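Local structure of formylmethanofuran--tetrahydromethanopterin formyltransferase (Methanosarcina barkeri, 1M5S) at residues A[188-193]-A[258-263]; A[73-78]-A[250-255]. The protein catalyses the reversible transfer of a formyl group from formylmethanofuran to tetrahydromethanopterin, a step of methanogenesis from carbon dioxide. All coordinates share one frame; numbering follows the deposited sequence.

Contact 1 of 2, residues A[188-193]-A[258-263]; sequences AELEGT and KAAMKA
L190 and T193 pack against the alanine face of helix 254-268. L190 meets the helix with one branch. Its chi2 of 179° carries CD1 outward to the helix surface. There L190 CD1 lies 3.6 Å from A259 O. The same methyl is 3.7 Å from A260 CA. It also comes within 3.8 Å of A263 CB. The methyl thus rests on backbone atoms as well as on a side chain. A259 O accepts from A263 N within the helix, so its neighbour CD1 is a packing partner. T193 approaches with its fork. OG1 is 3.8 Å and CG2 3.9 Å from A260 CB, which leaves the alanine methyl almost equally far from both branches.

L190 to T193 form a type II beta turn, with G192 at its third position, where phi is positive. The turn ends the loop between helix 173-187 and strand 193-194. In this alpha/beta sandwich, A260 also touches I187 at the end of helix 173-187 and I249 on strand 243-251. The CA atoms of L190 and A260 are 6.9 Å apart, a close approach consistent with the small side chains there. Two residues after the end of helix 173-187, E189 OE1 hydrogen-bonds S61 OG of a second subunit.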
loop_
_atom_site.group_PDB
_atom_site.type_symbol
_atom_site.label_atom_id
_atom_site.label_comp_id
_atom_site.label_asym_id
_atom_site.label_seq_id
_atom_site.Cartn_x
_atom_site.Cartn_y
_atom_site.Cartn_z
ATOM N N ALA A 188 -11.350 4.782 10.757
ATOM C CA ALA A 188 -10.039 4.307 11.198
ATOM C C ALA A 188 -9.142 5.445 11.709
ATOM O O ALA A 188 -8.066 5.195 12.253
ATOM C CB ALA A 188 -9.348 3.536 10.079
ATOM N N GLU A 189 -9.602 6.686 11.565
ATOM C CA GLU A 189 -8.921 7.826 12.186
ATOM C C GLU A 189 -9.400 8.030 13.622
ATOM O O GLU A 189 -8.798 8.789 14.379
ATOM C CB GLU A 189 -9.182 9.122 11.417
ATOM C CG GLU A 189 -8.803 9.133 9.944
ATOM C CD GLU A 189 -9.336 10.378 9.213
ATOM O OE1 GLU A 189 -10.143 11.142 9.800
ATOM O OE2 GLU A 189 -8.966 10.585 8.038
ATOM N N LEU A 190 -10.539 7.428 13.956
ATOM C CA LEU A 190 -11.228 7.711 15.214
ATOM C C LEU A 190 -10.896 6.729 16.342
ATOM O O LEU A 190 -10.940 5.508 16.165
ATOM C CB LEU A 190 -12.744 7.739 14.982
ATOM C CG LEU A 190 -13.284 8.795 14.013
ATOM C CD1 LEU A 190 -14.787 8.651 13.890
ATOM C CD2 LEU A 190 -12.927 10.179 14.502
ATOM N N GLU A 191 -10.635 7.276 17.525
ATOM C CA GLU A 191 -10.335 6.461 18.699
ATOM C C GLU A 191 -11.592 5.764 19.204
ATOM O O GLU A 191 -12.695 6.293 19.070
ATOM C CB GLU A 191 -9.751 7.341 19.808
ATOM C CG GLU A 191 -9.058 6.572 20.929
ATOM C CD GLU A 191 -8.128 7.444 21.770
ATOM O OE1 GLU A 191 -7.475 8.352 21.213
ATOM O OE2 GLU A 191 -8.030 7.205 22.991
ATOM N N GLY A 192 -11.433 4.530 19.673
ATOM C CA GLY A 192 -12.492 3.886 20.423
ATOM C C GLY A 192 -13.370 2.949 19.624
ATOM O O GLY A 192 -14.174 2.212 20.200
ATOM N N THR A 193 -13.212 2.952 18.303
ATOM C CA THR A 193 -14.054 2.127 17.439
ATOM C C THR A 193 -13.256 1.290 16.452
ATOM O O THR A 193 -12.143 1.650 16.071
ATOM C CB THR A 193 -15.041 2.985 16.631
ATOM O OG1 THR A 193 -14.354 4.121 16.094
ATOM C CG2 THR A 193 -16.189 3.452 17.504
ATOM N N LYS A 258 -21.172 6.594 18.132
ATOM C CA LYS A 258 -21.897 7.691 17.500
ATOM C C LYS A 258 -20.975 8.561 16.664
ATOM O O LYS A 258 -21.315 8.935 15.543
ATOM C CB LYS A 258 -22.604 8.547 18.553
ATOM C CG LYS A 258 -23.865 7.898 19.093
ATOM C CD LYS A 258 -24.410 8.609 20.324
ATOM C CE LYS A 258 -25.510 7.767 20.971
ATOM N NZ LYS A 258 -26.208 8.479 22.075
ATOM N N ALA A 259 -19.804 8.871 17.209
ATOM C CA ALA A 259 -18.804 9.640 16.480
ATOM C C ALA A 259 -18.444 8.942 15.168
ATOM O O ALA A 259 -18.292 9.598 14.135
ATOM C CB ALA A 259 -17.559 9.830 17.340
ATOM N N ALA A 260 -18.386 7.612 15.209
ATOM C CA ALA A 260 -18.008 6.807 14.051
ATOM C C ALA A 260 -19.133 6.736 13.021
ATOM O O ALA A 260 -18.890 6.867 11.827
ATOM C CB ALA A 260 -17.605 5.399 14.494
ATOM N N MET A 261 -20.360 6.516 13.486
ATOM C CA MET A 261 -21.529 6.495 12.607
ATOM C C MET A 261 -21.721 7.838 11.910
ATOM O O MET A 261 -21.919 7.895 10.696
ATOM C CB MET A 261 -22.785 6.145 13.406
ATOM C CG MET A 261 -22.782 4.726 13.951
ATOM S SD MET A 261 -24.244 4.318 14.935
ATOM C CE MET A 261 -25.489 4.234 13.686
ATOM N N LYS A 262 -21.565 8.919 12.667
ATOM C CA LYS A 262 -21.731 10.257 12.127
ATOM C C LYS A 262 -20.650 10.584 11.082
ATOM O O LYS A 262 -20.970 11.007 9.969
ATOM C CB LYS A 262 -21.705 11.286 13.263
ATOM C CG LYS A 262 -21.885 12.732 12.820
ATOM C CD LYS A 262 -21.868 13.665 14.006
ATOM C CE LYS A 262 -21.945 15.108 13.568
ATOM N NZ LYS A 262 -22.050 16.022 14.736
ATOM N N ALA A 263 -19.383 10.370 11.441
ATOM C CA ALA A 263 -18.262 10.647 10.540
ATOM C C ALA A 263 -18.326 9.763 9.300
ATOM O O ALA A 263 -18.118 10.229 8.170
ATOM C CB ALA A 263 -16.938 10.434 11.266
#

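Contact 2 of 2, residues A[73-78]-A[250-255]; sequences YVQICT and NGLDEE
Q75 reaches from strand 71-78 to L252, just past the end of strand 243-251. Its CG is anti to the carbonyl carbon (chi1 -72°), and the chain beyond is extended, with CD anti (chi2 -179°). The amide is thereby delivered to the other segment. Q75 NE2 lies 3.8 Å from L252 CG and 4.1 Å from L252 CD2, and the two side chains cross obliquely. This is van der Waals packing of an amide on a leucine. NE2 has its polar partners elsewhere, in E57 OE1 and G192 O. The other arm of the amide, Q75 OE1, stands 4.1 Å from G251 CA, where a glycine presents only its backbone.

Two residues on, C77 points the same way. C77 SG is 3.8 Å from N250 ND2, and C77 CB is 4.1 Å from the same nitrogen. N250 is held by bonds outside the contact: ND2 donates to E53 OE1, and OD1 accepts from G163 N. With both ends bonded, the amide is probably held in its rotation beside the sulfur.

Both C77 and Q75 also touch I20 on strand 12-26, as does L252. Beyond L252, D253 is the N-cap of helix 254-268. The contact thus joins strand 71-78, in the N-terminal part of this alpha/beta sandwich, to the strand-helix junction of the proximal lobe.

The two segments meet by packing, while Q75 NE2 and the N250 amide hydrogen-bond residues outside them. The two bonds of NE2 probably set the orientation of the Q75 amide and leave OE1 buried without a partner.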
loop_
_atom_site.group_PDB
_atom_site.type_symbol
_atom_site.label_atom_id
_atom_site.label_comp_id
_atom_site.label_asym_id
_atom_site.label_seq_id
_atom_site.Cartn_x
_atom_site.Cartn_y
_atom_site.Cartn_z
ATOM N N TYR A 73 -3.366 0.421 17.429
ATOM C CA TYR A 73 -4.338 -0.055 18.411
ATOM C C TYR A 73 -5.311 -1.017 17.753
ATOM O O TYR A 73 -5.848 -0.732 16.679
ATOM C CB TYR A 73 -5.128 1.109 19.011
ATOM C CG TYR A 73 -4.317 2.002 19.915
ATOM C CD1 TYR A 73 -4.077 1.651 21.242
ATOM C CD2 TYR A 73 -3.824 3.221 19.454
ATOM C CE1 TYR A 73 -3.376 2.502 22.088
ATOM C CE2 TYR A 73 -3.114 4.073 20.288
ATOM C CZ TYR A 73 -2.897 3.712 21.604
ATOM O OH TYR A 73 -2.224 4.582 22.435
ATOM N N VAL A 74 -5.458 -2.195 18.348
ATOM C CA VAL A 74 -6.472 -3.143 17.908
ATOM C C VAL A 74 -7.458 -3.422 19.045
ATOM O O VAL A 74 -7.204 -3.066 20.200
ATOM C CB VAL A 74 -5.843 -4.477 17.413
ATOM C CG1 VAL A 74 -5.006 -4.225 16.157
ATOM C CG2 VAL A 74 -4.996 -5.110 18.505
ATOM N N GLN A 75 -8.660 -3.834 18.663
ATOM C CA GLN A 75 -9.657 -4.283 19.616
ATOM C C GLN A 75 -10.002 -5.712 19.262
ATOM O O GLN A 75 -10.107 -6.053 18.086
ATOM C CB GLN A 75 -10.910 -3.407 19.548
ATOM C CG GLN A 75 -10.728 -2.016 20.123
ATOM C CD GLN A 75 -11.996 -1.179 20.065
ATOM O OE1 GLN A 75 -13.093 -1.703 19.871
ATOM N NE2 GLN A 75 -11.849 0.127 20.262
ATOM N N ILE A 76 -9.941 -6.581 20.262
ATOM C CA ILE A 76 -10.388 -7.951 20.098
ATOM C C ILE A 76 -11.589 -8.130 21.018
ATOM O O ILE A 76 -11.580 -7.657 22.154
ATOM C CB ILE A 76 -9.267 -8.947 20.454
ATOM C CG1 ILE A 76 -8.091 -8.768 19.480
ATOM C CG2 ILE A 76 -9.785 -10.375 20.377
ATOM C CD1 ILE A 76 -6.754 -9.312 19.984
ATOM N N CYS A 77 -12.682 -8.612 20.435
ATOM C CA CYS A 77 -13.997 -8.582 21.070
ATOM C C CYS A 77 -14.561 -9.991 21.155
ATOM O O CYS A 77 -14.406 -10.797 20.227
ATOM C CB CYS A 77 -14.971 -7.717 20.259
ATOM S SG CYS A 77 -14.413 -6.037 19.871
ATOM N N THR A 78 -15.334 -10.239 22.205
ATOM C CA THR A 78 -15.958 -11.540 22.379
ATOM C C THR A 78 -17.055 -11.446 23.456
ATOM O O THR A 78 -17.089 -10.484 24.237
ATOM C CB THR A 78 -14.870 -12.586 22.737
ATOM O OG1 THR A 78 -15.259 -13.881 22.265
ATOM C CG2 THR A 78 -14.630 -12.615 24.221
ATOM N N ASN A 250 -17.931 -1.735 16.121
ATOM C CA ASN A 250 -17.802 -2.047 17.542
ATOM C C ASN A 250 -17.031 -0.922 18.197
ATOM O O ASN A 250 -16.281 -0.216 17.532
ATOM C CB ASN A 250 -17.056 -3.363 17.749
ATOM C CG ASN A 250 -17.829 -4.558 17.241
ATOM O OD1 ASN A 250 -18.869 -4.412 16.600
ATOM N ND2 ASN A 250 -17.319 -5.751 17.516
ATOM N N GLY A 251 -17.210 -0.751 19.500
ATOM C CA GLY A 251 -16.574 0.369 20.172
ATOM C C GLY A 251 -16.649 0.306 21.683
ATOM O O GLY A 251 -17.465 -0.427 22.248
ATOM N N LEU A 252 -15.843 1.140 22.330
ATOM C CA LEU A 252 -15.684 1.118 23.779
ATOM C C LEU A 252 -16.897 1.686 24.519
ATOM O O LEU A 252 -17.333 1.130 25.530
ATOM C CB LEU A 252 -14.422 1.891 24.164
ATOM C CG LEU A 252 -13.129 1.292 23.599
ATOM C CD1 LEU A 252 -11.944 2.199 23.908
ATOM C CD2 LEU A 252 -12.922 -0.101 24.181
ATOM N N ASP A 253 -17.431 2.796 24.018
ATOM C CA ASP A 253 -18.617 3.410 24.606
ATOM C C ASP A 253 -19.637 3.804 23.534
ATOM O O ASP A 253 -19.438 3.536 22.349
ATOM C CB ASP A 253 -18.217 4.627 25.459
ATOM C CG ASP A 253 -17.357 5.638 24.700
ATOM O OD1 ASP A 253 -17.543 5.796 23.484
ATOM O OD2 ASP A 253 -16.541 6.335 25.335
ATOM N N GLU A 254 -20.736 4.424 23.956
ATOM C CA GLU A 254 -21.779 4.862 23.033
ATOM C C GLU A 254 -21.360 6.090 22.245
ATOM O O GLU A 254 -21.675 6.208 21.061
ATOM C CB GLU A 254 -23.069 5.164 23.793
ATOM C CG GLU A 254 -23.969 3.951 23.974
ATOM C CD GLU A 254 -25.287 4.290 24.656
ATOM O OE1 GLU A 254 -26.029 5.167 24.150
ATOM O OE2 GLU A 254 -25.581 3.663 25.694
ATOM N N GLU A 255 -20.621 6.981 22.900
ATOM C CA GLU A 255 -20.172 8.232 22.290
ATOM C C GLU A 255 -19.247 7.985 21.098
ATOM O O GLU A 255 -19.293 8.713 20.104
ATOM C CB GLU A 255 -19.454 9.104 23.327
ATOM C CG GLU A 255 -20.304 9.447 24.552
ATOM C CD GLU A 255 -20.053 8.509 25.737
ATOM O OE1 GLU A 255 -20.584 7.373 25.748
ATOM O OE2 GLU A 255 -19.335 8.921 26.675
#

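In the fold
The centres of the two contacts lie 11 Å apart, and both use helix 254-268. Contact 2 takes in the end of strand 243-251 and the helix start; contact 1 takes in the following turns, 258-263. Along the chain the segments alternate: 73-78, 188-193, 250-255, 258-263. The two contacts touch directly. G192 O in contact 1 is 2.9 Å from L252 N and 3.1 Å from Q75 NE2 in contact 2, both probable hydrogen bonds. One carbonyl thus joins three segments. Contact 1 lies wholly in the proximal lobe. Contact 2, and the bond from Q75 NE2 to G192 O, join the N-terminal part of the chain to that lobe.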